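Local coordinates for protein dioxygenase (Pseudomonas brassicacearum, PDB 5V2D) that probably cleaves the central double bond of lignin-derived stilbenes with dioxygen at an iron centre, by chemistry akin to that of carotenoid cleavage oxygenases, at residues Q64-P69 with L99-V104; D78-G83 with R489-L494; T305-D310 with R383-G388. One frame throughout, in Å; residues are numbered along the deposited sequence.

Contact 1 (Q64-P69 with L99-V104); sequences QVAPDP and LRRRYV
Arg101 and Asp68 meet in a salt bridge that uses one carboxylate oxygen: Arg101 NH2 donates to Asp68 OD1 at 3.1 Å, while Arg101 NH1 reaches the same Asp68 OD1 in a weak, more bent bond of 3.3 Å. The two side chains cross at about a right angle and their flat groups are 49° apart, and the guanidinium comes to OD1 from above the carboxylate plane. Such a fork on a single oxygen is less regular than a coplanar two-by-two pair. Arg101 spans the distance because its chain is extended from CG to NE, with CG trans to the backbone N (chi1 -173°). Beside the pair, the small Ala66 lets the cation pass, its CB lying 4.4 Å from Arg101 NH2. Two residues further along its strand, Tyr103 sends its hydroxyl to the main-chain carbonyl of the same aspartate: Tyr103 OH donates to Asp68 O at 2.7 Å, above the carbonyl plane, with that oxygen at the edge of the ring.

The second shell comes from residues 39 to 42. Asp68 OD2 accepts from Ser39 N and OD1 from Arg40 N, Arg101 NH1 donates to Ile41 O, and Glu42 takes the Tyr103 amide. Strand 85-93 lies between the two strands in the sheet, so Arg101 and Tyr103 reach past Met86 to the end of strand 60-67. With an alanine here in place of the arginine, the buried Asp68 carboxylate would probably lose its cation and Ile41 O this donor. Long arginine, short aspartate and a tyrosine with a polar tip thus suit their places: a buried negative charge is matched by a cation and backbone N-H groups, which would tend to keep the aspartate ionised where strand 60-67 turns into loop.

Contact 2 (D78-G83 with R489-L494); sequences DIFFNG and RMRMSL
Phe80 and Phe81 ride on a short 3-10 turn, residues 80-82, set against the irregular, mostly extended chain of Arg491 to Leu494. The backbones stay well apart, Phe80 CA lying 9.1 Å from Met492 CA and Phe81 CA 8.6 Å from Leu494 CA, so side chains must bridge the gap. The turn itself is tied by Asn82 N to Ile79 O and by Asn82 ND2 to Asp78 OD1, the latter on the syn lone pair of the carboxylate.

Phe80 does most of the bridging. With CG trans to the backbone N (chi1 170°), its ring is thrust edge first at the opposing chain, and Phe80 CZ comes 3.4 Å from Met492 O, which lies in the ring plane. Met492 CG packs on the same CZ at 4.0 Å. Leu494 CD2 fits where the two phenylalanines converge, 3.9 Å from Phe80 CE1 and 4.0 Å from Phe81 CE1, a place for which a branched aliphatic end is well shaped.

Arg491 runs alongside Phe80, the two side chains pointing opposite ways, its guanidinium plane 49° from the ring, and NH2 passes the ring carbon CD2. That nitrogen donates to a water at 2.8 Å, which in turn donates to Phe80 O, and it also bonds Pro67 O at the end of strand 60-67; NH1 holds Tyr36 O. Next along the chain from Leu494 is the iron ligand His495. The buried Met492 O has no hydrogen-bond partner in the model, and the weakly positive C-H edge of Phe80 probably offers it partial electrostatic compensation.

Contact 3 (T305-D310 with R383-G388); sequences TLNAFD and RQYAHG
Asn307 lies over one face of the Tyr385 ring and can be followed atom by atom. Its CB stands almost squarely above the ring, 3.6 Å from the centroid, in a CH-pi contact. CG, trans to the backbone N (chi1 -161°), lies 4.1 Å from Tyr385 CD2 and carries the amide across the face toward the near end of the tyrosine, and ND2 ends 3.3 Å from Tyr385 CG. The amide stands steeply on the ring, 77° between planes, which suits a short polar side chain whose two ends have backbone partners: ND2 donates to Tyr380 O, OD1 accepts from Gly382 N, and both bonds fix the loop leading into Arg383.

Leu306 meets the far end of the tyrosine, its CD2 3.2 Å from Tyr385 OH, whose hydrogen bond goes to Asp318. Its other methyl, CD1, packs 3.9 Å from Gly388 CA, a spot where the lack of a side chain makes room for the leucine. On the other flank, the Gln384 amide lies stacked over a face of Phe309, planes 20° apart, with Gln384 OE1 3.5 Å from Phe309 CZ. The same OE1 accepts from Tyr385 N at 2.9 Å, which helps hold the amide flat over the ring.

Ala308 to Asp310 lie on strand 301-311, a few residues beyond the iron ligand His304, and the partner segment runs into strand 387-392 of the following sheet. Side chains filling the seam between two successive four-stranded antiparallel sheets are what holds adjoining blades together in a beta-propeller, the seven-bladed fold of the carotenoid cleavage oxygenases.

How the contacts relate
All three contacts are largely buried, but contact 3 reaches the surface through the exposed Gln384, whereas every touching residue of contact 1 is buried. Contacts 1 and 2 adjoin, their centres 10 Å apart, and share the end of strand 60-67: Gln64 NE2 probably bonds Leu494 O at 2.8 Å, joining them near the iron. Contact 3 lies across the chain's centre, about 28 Å from contact 2 between centres, and joins two other sheets. Their chemistry follows: ion pairing and a phenol bond across one sheet in contact 1, aromatic and aliphatic packing with a bridging water between loops in contact 2, and side-chain amides set over aromatic faces, one of them stacked, between blades in contact 3.

Contact 1 (Q64-P69 with L99-V104)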
loop_
_atom_site.group_PDB
_atom_site.type_symbol
_atom_site.label_atom_id
_atom_site.label_comp_id
_atom_site.label_asym_id
_atom_site.label_seq_id
_atom_site.Cartn_x
_atom_site.Cartn_y
_atom_site.Cartn_z
ATOM N N GLN A 64 -0.966 -10.842 1.724
ATOM C CA GLN A 64 -0.624 -9.756 0.820
ATOM C C GLN A 64 -1.757 -9.610 -0.219
ATOM O O GLN A 64 -2.369 -10.610 -0.572
ATOM C CB GLN A 64 0.718 -10.041 0.155
ATOM C CG GLN A 64 1.226 -8.689 -0.460
ATOM C CD GLN A 64 2.734 -8.535 -0.771
ATOM O OE1 GLN A 64 3.518 -9.505 -1.076
ATOM N NE2 GLN A 64 3.126 -7.289 -0.771
ATOM N N VAL A 65 -2.022 -8.398 -0.691
ATOM C CA VAL A 65 -3.003 -8.257 -1.774
ATOM C C VAL A 65 -2.324 -7.651 -2.991
ATOM O O VAL A 65 -1.500 -6.709 -2.876
ATOM C CB VAL A 65 -4.236 -7.471 -1.328
ATOM C CG1 VAL A 65 -3.896 -6.041 -0.877
ATOM C CG2 VAL A 65 -5.327 -7.457 -2.372
ATOM N N ALA A 66 -2.657 -8.207 -4.143
ATOM C CA ALA A 66 -2.235 -7.716 -5.414
ATOM C C ALA A 66 -3.429 -7.339 -6.310
ATOM O O ALA A 66 -4.292 -8.140 -6.514
ATOM C CB ALA A 66 -1.425 -8.751 -6.131
ATOM N N PRO A 67 -3.330 -6.201 -6.967
ATOM C CA PRO A 67 -4.201 -5.984 -8.112
ATOM C C PRO A 67 -3.912 -7.021 -9.176
ATOM O O PRO A 67 -2.741 -7.279 -9.469
ATOM C CB PRO A 67 -3.824 -4.574 -8.589
ATOM C CG PRO A 67 -3.112 -3.958 -7.452
ATOM C CD PRO A 67 -2.405 -5.072 -6.745
ATOM N N ASP A 68 -4.938 -7.669 -9.695
ATOM C CA ASP A 68 -4.738 -8.716 -10.679
ATOM C C ASP A 68 -6.036 -8.811 -11.540
ATOM O O ASP A 68 -6.967 -9.545 -11.206
ATOM C CB ASP A 68 -4.419 -10.027 -9.995
ATOM C CG ASP A 68 -3.779 -11.074 -10.941
ATOM O OD1 ASP A 68 -3.397 -12.137 -10.410
ATOM O OD2 ASP A 68 -3.578 -10.833 -12.192
ATOM N N PRO A 69 -6.136 -8.028 -12.591
ATOM C CA PRO A 69 -7.475 -7.847 -13.273
ATOM C C PRO A 69 -8.014 -9.088 -13.827
ATOM O O PRO A 69 -7.338 -9.804 -14.535
ATOM C CB PRO A 69 -7.244 -6.819 -14.382
ATOM C CG PRO A 69 -5.802 -6.611 -14.393
ATOM C CD PRO A 69 -5.066 -7.264 -13.237
ATOM N N LEU A 99 0.381 -22.083 0.694
ATOM C CA LEU A 99 -0.090 -20.860 0.035
ATOM C C LEU A 99 -1.539 -21.076 -0.388
ATOM O O LEU A 99 -1.913 -22.147 -0.916
ATOM C CB LEU A 99 0.724 -20.558 -1.172
ATOM C CG LEU A 99 0.247 -19.460 -2.113
ATOM C CD1 LEU A 99 0.195 -18.095 -1.481
ATOM C CD2 LEU A 99 1.186 -19.500 -3.311
ATOM N N ARG A 100 -2.333 -20.056 -0.106
ATOM C CA ARG A 100 -3.644 -19.886 -0.739
ATOM C C ARG A 100 -3.749 -18.535 -1.350
ATOM O O ARG A 100 -3.275 -17.589 -0.783
ATOM C CB ARG A 100 -4.676 -19.924 0.330
ATOM C CG ARG A 100 -5.145 -21.223 0.640
ATOM C CD ARG A 100 -6.709 -20.918 0.724
ATOM N NE ARG A 100 -7.549 -22.088 0.475
ATOM C CZ ARG A 100 -7.570 -23.101 1.322
ATOM N NH1 ARG A 100 -6.850 -23.093 2.476
ATOM N NH2 ARG A 100 -8.336 -24.126 1.014
ATOM N N ARG A 101 -4.367 -18.461 -2.540
ATOM C CA ARG A 101 -4.455 -17.209 -3.281
ATOM C C ARG A 101 -5.883 -17.168 -3.837
ATOM O O ARG A 101 -6.272 -18.127 -4.537
ATOM C CB ARG A 101 -3.436 -17.147 -4.363
ATOM C CG ARG A 101 -3.349 -15.805 -5.078
ATOM C CD ARG A 101 -2.060 -15.720 -5.909
ATOM N NE ARG A 101 -1.824 -14.388 -6.463
ATOM C CZ ARG A 101 -1.988 -13.978 -7.693
ATOM N NH1 ARG A 101 -2.529 -14.758 -8.632
ATOM N NH2 ARG A 101 -1.651 -12.706 -7.972
ATOM N N ARG A 102 -6.623 -16.127 -3.523
ATOM C CA ARG A 102 -8.047 -16.017 -3.909
ATOM C C ARG A 102 -8.414 -14.547 -4.195
ATOM O O ARG A 102 -7.932 -13.639 -3.512
ATOM C CB ARG A 102 -9.024 -16.517 -2.801
ATOM C CG ARG A 102 -8.949 -17.972 -2.364
ATOM C CD ARG A 102 -9.406 -18.937 -3.489
ATOM N NE ARG A 102 -9.674 -20.365 -3.246
ATOM C CZ ARG A 102 -8.834 -21.399 -3.430
ATOM N NH1 ARG A 102 -7.569 -21.234 -3.739
ATOM N NH2 ARG A 102 -9.273 -22.639 -3.249
ATOM N N TYR A 103 -9.338 -14.371 -5.120
ATOM C CA TYR A 103 -9.908 -13.071 -5.410
ATOM C C TYR A 103 -10.827 -12.674 -4.303
ATOM O O TYR A 103 -11.565 -13.516 -3.750
ATOM C CB TYR A 103 -10.731 -13.085 -6.696
ATOM C CG TYR A 103 -9.966 -12.809 -7.983
ATOM C CD1 TYR A 103 -9.955 -13.705 -9.000
ATOM C CD2 TYR A 103 -9.240 -11.618 -8.137
ATOM C CE1 TYR A 103 -9.302 -13.422 -10.182
ATOM C CE2 TYR A 103 -8.613 -11.344 -9.335
ATOM C CZ TYR A 103 -8.617 -12.294 -10.341
ATOM O OH TYR A 103 -7.917 -12.015 -11.500
ATOM N N VAL A 104 -10.801 -11.400 -3.958
ATOM C CA VAL A 104 -11.900 -10.812 -3.169
ATOM C C VAL A 104 -13.164 -10.806 -4.048
ATOM O O VAL A 104 -13.176 -10.240 -5.128
ATOM C CB VAL A 104 -11.627 -9.368 -2.724
ATOM C CG1 VAL A 104 -12.643 -8.922 -1.721
ATOM C CG2 VAL A 104 -10.267 -9.265 -2.007
#

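Contact 2 (D78-G83 with R489-L494)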
loop_
_atom_site.group_PDB
_atom_site.type_symbol
_atom_site.label_atom_id
_atom_site.label_comp_id
_atom_site.label_asym_id
_atom_site.label_seq_id
_atom_site.Cartn_x
_atom_site.Cartn_y
_atom_site.Cartn_z
ATOM N N ASP A 78 -5.484 0.657 -18.871
ATOM C CA ASP A 78 -5.765 0.835 -17.462
ATOM C C ASP A 78 -4.510 0.963 -16.671
ATOM O O ASP A 78 -3.423 0.872 -17.230
ATOM C CB ASP A 78 -6.636 -0.311 -16.938
ATOM C CG ASP A 78 -7.562 0.104 -15.744
ATOM O OD1 ASP A 78 -7.555 1.305 -15.223
ATOM O OD2 ASP A 78 -8.304 -0.881 -15.365
ATOM N N ILE A 79 -4.643 1.223 -15.376
ATOM C CA ILE A 79 -3.487 1.446 -14.507
ATOM C C ILE A 79 -3.413 0.290 -13.522
ATOM O O ILE A 79 -4.454 -0.424 -13.251
ATOM C CB ILE A 79 -3.505 2.807 -13.838
ATOM C CG1 ILE A 79 -4.617 2.901 -12.780
ATOM C CG2 ILE A 79 -3.592 3.902 -14.927
ATOM C CD1 ILE A 79 -4.602 4.146 -11.963
ATOM N N PHE A 80 -2.208 0.069 -13.004
ATOM C CA PHE A 80 -1.989 -1.077 -12.092
ATOM C C PHE A 80 -2.863 -1.011 -10.875
ATOM O O PHE A 80 -3.413 -2.033 -10.445
ATOM C CB PHE A 80 -0.500 -1.078 -11.668
ATOM C CG PHE A 80 -0.175 -2.049 -10.565
ATOM C CD1 PHE A 80 0.292 -1.590 -9.387
ATOM C CD2 PHE A 80 -0.285 -3.373 -10.770
ATOM C CE1 PHE A 80 0.671 -2.464 -8.349
ATOM C CE2 PHE A 80 0.025 -4.268 -9.748
ATOM C CZ PHE A 80 0.520 -3.788 -8.537
ATOM N N PHE A 81 -3.089 0.177 -10.341
ATOM C CA PHE A 81 -3.879 0.377 -9.136
ATOM C C PHE A 81 -5.378 0.008 -9.309
ATOM O O PHE A 81 -6.133 0.072 -8.347
ATOM C CB PHE A 81 -3.798 1.823 -8.630
ATOM C CG PHE A 81 -2.464 2.272 -8.165
ATOM C CD1 PHE A 81 -1.498 1.429 -7.681
ATOM C CD2 PHE A 81 -2.243 3.659 -7.991
ATOM C CE1 PHE A 81 -0.240 1.889 -7.240
ATOM C CE2 PHE A 81 -1.025 4.155 -7.484
ATOM C CZ PHE A 81 -0.001 3.259 -7.147
ATOM N N ASN A 82 -5.799 -0.320 -10.518
ATOM C CA ASN A 82 -7.225 -0.565 -10.775
ATOM C C ASN A 82 -7.629 -2.055 -10.859
ATOM O O ASN A 82 -8.771 -2.373 -11.100
ATOM C CB ASN A 82 -7.661 0.139 -12.039
ATOM C CG ASN A 82 -9.135 0.574 -12.011
ATOM O OD1 ASN A 82 -9.815 0.597 -10.911
ATOM N ND2 ASN A 82 -9.614 0.980 -13.178
ATOM N N GLY A 83 -6.707 -2.959 -10.599
ATOM C CA GLY A 83 -6.964 -4.380 -10.819
ATOM C C GLY A 83 -7.711 -5.007 -9.630
ATOM O O GLY A 83 -7.495 -4.605 -8.483
ATOM N N ARG A 489 4.442 -17.676 -11.078
ATOM C CA ARG A 489 4.813 -16.267 -10.942
ATOM C C ARG A 489 3.747 -15.437 -10.169
ATOM O O ARG A 489 2.558 -15.418 -10.524
ATOM C CB ARG A 489 4.953 -15.623 -12.323
ATOM C CG ARG A 489 5.317 -14.147 -12.306
ATOM C CD ARG A 489 5.330 -13.621 -13.755
ATOM N NE ARG A 489 4.042 -13.797 -14.391
ATOM C CZ ARG A 489 3.050 -12.914 -14.348
ATOM N NH1 ARG A 489 3.172 -11.674 -13.813
ATOM N NH2 ARG A 489 1.901 -13.275 -14.980
ATOM N N MET A 490 4.215 -14.740 -9.171
ATOM C CA MET A 490 3.364 -13.828 -8.390
ATOM C C MET A 490 3.458 -12.483 -9.102
ATOM O O MET A 490 4.555 -11.881 -9.194
ATOM C CB MET A 490 3.924 -13.682 -6.968
ATOM C CG MET A 490 3.946 -14.978 -6.148
ATOM S SD MET A 490 2.357 -15.670 -5.674
ATOM C CE MET A 490 1.957 -14.551 -4.359
ATOM N N ARG A 491 2.303 -11.945 -9.466
ATOM C CA ARG A 491 2.260 -10.564 -10.006
ATOM C C ARG A 491 2.687 -9.569 -8.908
ATOM O O ARG A 491 2.546 -9.810 -7.724
ATOM C CB ARG A 491 0.840 -10.252 -10.473
ATOM C CG ARG A 491 0.712 -9.040 -11.325
ATOM C CD ARG A 491 -0.713 -8.994 -11.942
ATOM N NE ARG A 491 -0.732 -7.999 -13.038
ATOM C CZ ARG A 491 -1.310 -6.789 -12.991
ATOM N NH1 ARG A 491 -1.217 -5.997 -14.067
ATOM N NH2 ARG A 491 -1.968 -6.321 -11.907
ATOM N N MET A 492 3.158 -8.431 -9.330
ATOM C CA MET A 492 3.459 -7.339 -8.386
ATOM C C MET A 492 2.264 -7.072 -7.538
ATOM O O MET A 492 1.149 -7.088 -8.045
ATOM C CB MET A 492 3.966 -6.103 -9.134
ATOM C CG MET A 492 4.337 -4.924 -8.279
ATOM S SD MET A 492 5.712 -5.387 -7.195
ATOM C CE MET A 492 5.992 -3.912 -6.284
ATOM N N SER A 493 2.489 -6.802 -6.261
ATOM C CA SER A 493 1.474 -6.619 -5.271
ATOM C C SER A 493 1.493 -5.194 -4.750
ATOM O O SER A 493 2.386 -4.347 -5.068
ATOM C CB SER A 493 1.626 -7.602 -4.101
ATOM O OG SER A 493 1.755 -8.969 -4.590
ATOM N N LEU A 494 0.542 -4.921 -3.904
ATOM C CA LEU A 494 0.576 -3.759 -3.078
ATOM C C LEU A 494 0.898 -4.181 -1.641
ATOM O O LEU A 494 1.956 -4.804 -1.423
ATOM C CB LEU A 494 -0.691 -2.938 -3.284
ATOM C CG LEU A 494 -0.769 -2.164 -4.589
ATOM C CD1 LEU A 494 -2.186 -1.526 -4.801
ATOM C CD2 LEU A 494 0.322 -1.130 -4.746
HETATM O O HOH W 1 -3.749 -4.203 -12.018
#

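Contact 3 (T305-D310 with R383-G388)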
loop_
_atom_site.group_PDB
_atom_site.type_symbol
_atom_site.label_atom_id
_atom_site.label_comp_id
_atom_site.label_asym_id
_atom_site.label_seq_id
_atom_site.Cartn_x
_atom_site.Cartn_y
_atom_site.Cartn_z
ATOM N N THR A 305 4.015 6.263 5.203
ATOM C CA THR A 305 4.554 6.405 6.543
ATOM C C THR A 305 5.435 5.254 6.952
ATOM O O THR A 305 4.985 4.099 6.994
ATOM C CB THR A 305 3.377 6.528 7.522
ATOM O OG1 THR A 305 2.559 7.623 7.121
ATOM C CG2 THR A 305 3.832 6.745 8.963
ATOM N N LEU A 306 6.684 5.538 7.307
ATOM C CA LEU A 306 7.537 4.517 7.939
ATOM C C LEU A 306 7.055 4.358 9.383
ATOM O O LEU A 306 6.619 3.296 9.807
ATOM C CB LEU A 306 8.991 4.860 7.846
ATOM C CG LEU A 306 9.905 4.021 8.740
ATOM C CD1 LEU A 306 9.795 2.505 8.483
ATOM C CD2 LEU A 306 11.356 4.507 8.517
ATOM N N ASN A 307 7.066 5.442 10.122
ATOM C CA ASN A 307 6.589 5.473 11.487
ATOM C C ASN A 307 6.461 6.927 11.913
ATOM O O ASN A 307 6.894 7.826 11.221
ATOM C CB ASN A 307 7.461 4.639 12.469
ATOM C CG ASN A 307 6.741 4.310 13.746
ATOM O OD1 ASN A 307 5.498 4.282 13.819
ATOM N ND2 ASN A 307 7.534 4.026 14.785
ATOM N N ALA A 308 5.852 7.154 13.060
ATOM C CA ALA A 308 5.665 8.483 13.646
ATOM C C ALA A 308 5.599 8.359 15.144
ATOM O O ALA A 308 5.254 7.317 15.666
ATOM C CB ALA A 308 4.351 9.086 13.124
ATOM N N PHE A 309 5.964 9.421 15.836
ATOM C CA PHE A 309 5.809 9.463 17.266
ATOM C C PHE A 309 5.735 10.913 17.690
ATOM O O PHE A 309 6.001 11.830 16.891
ATOM C CB PHE A 309 6.960 8.695 17.948
ATOM C CG PHE A 309 8.280 9.289 17.707
ATOM C CD1 PHE A 309 8.822 10.238 18.593
ATOM C CD2 PHE A 309 8.997 8.952 16.555
ATOM C CE1 PHE A 309 10.075 10.798 18.351
ATOM C CE2 PHE A 309 10.242 9.552 16.291
ATOM C CZ PHE A 309 10.760 10.485 17.199
ATOM N N ASP A 310 5.357 11.167 18.923
ATOM C CA ASP A 310 5.277 12.554 19.397
ATOM C C ASP A 310 5.948 12.651 20.769
ATOM O O ASP A 310 5.977 11.676 21.531
ATOM C CB ASP A 310 3.863 13.101 19.420
ATOM C CG ASP A 310 2.998 12.532 20.562
ATOM O OD1 ASP A 310 2.202 11.586 20.352
ATOM O OD2 ASP A 310 3.117 13.068 21.687
ATOM N N ARG A 383 5.373 4.952 18.274
ATOM C CA ARG A 383 6.242 5.204 19.439
ATOM C C ARG A 383 7.641 5.527 18.924
ATOM O O ARG A 383 8.036 5.208 17.766
ATOM C CB ARG A 383 6.415 3.980 20.371
ATOM C CG ARG A 383 5.273 3.035 20.629
ATOM C CD ARG A 383 4.161 3.605 21.556
ATOM N NE ARG A 383 2.872 3.779 20.820
ATOM C CZ ARG A 383 1.635 3.516 21.270
ATOM N NH1 ARG A 383 1.438 3.039 22.493
ATOM N NH2 ARG A 383 0.570 3.766 20.497
ATOM N N GLN A 384 8.450 6.010 19.833
ATOM C CA GLN A 384 9.850 6.269 19.545
ATOM C C GLN A 384 10.474 4.952 19.064
ATOM O O GLN A 384 10.195 3.847 19.570
ATOM C CB GLN A 384 10.580 6.749 20.859
ATOM C CG GLN A 384 11.475 7.998 20.895
ATOM C CD GLN A 384 12.381 8.269 19.680
ATOM O OE1 GLN A 384 12.353 7.665 18.566
ATOM N NE2 GLN A 384 13.073 9.378 19.848
ATOM N N TYR A 385 11.318 5.038 18.080
ATOM C CA TYR A 385 11.801 3.875 17.384
ATOM C C TYR A 385 13.103 4.236 16.737
ATOM O O TYR A 385 13.387 5.403 16.593
ATOM C CB TYR A 385 10.756 3.393 16.333
ATOM C CG TYR A 385 10.817 4.107 15.024
ATOM C CD1 TYR A 385 11.124 3.429 13.879
ATOM C CD2 TYR A 385 10.523 5.491 14.918
ATOM C CE1 TYR A 385 11.181 4.088 12.640
ATOM C CE2 TYR A 385 10.597 6.159 13.712
ATOM C CZ TYR A 385 10.912 5.453 12.577
ATOM O OH TYR A 385 11.041 6.037 11.365
ATOM N N ALA A 386 13.856 3.220 16.310
ATOM C CA ALA A 386 15.174 3.421 15.735
ATOM C C ALA A 386 15.531 2.617 14.498
ATOM O O ALA A 386 16.689 2.657 14.062
ATOM C CB ALA A 386 16.253 3.173 16.814
ATOM N N HIS A 387 14.566 1.858 13.970
ATOM C CA HIS A 387 14.832 0.980 12.835
ATOM C C HIS A 387 13.719 0.988 11.791
ATOM O O HIS A 387 12.577 1.088 12.145
ATOM C CB HIS A 387 14.963 -0.450 13.354
ATOM C CG HIS A 387 16.085 -0.629 14.324
ATOM N ND1 HIS A 387 17.353 -0.984 13.906
ATOM C CD2 HIS A 387 16.138 -0.486 15.680
ATOM C CE1 HIS A 387 18.164 -0.933 14.955
ATOM N NE2 HIS A 387 17.439 -0.715 16.052
ATOM N N GLY A 388 14.079 0.851 10.537
ATOM C CA GLY A 388 13.073 0.661 9.453
ATOM C C GLY A 388 13.628 -0.230 8.358
ATOM O O GLY A 388 14.867 -0.355 8.225
#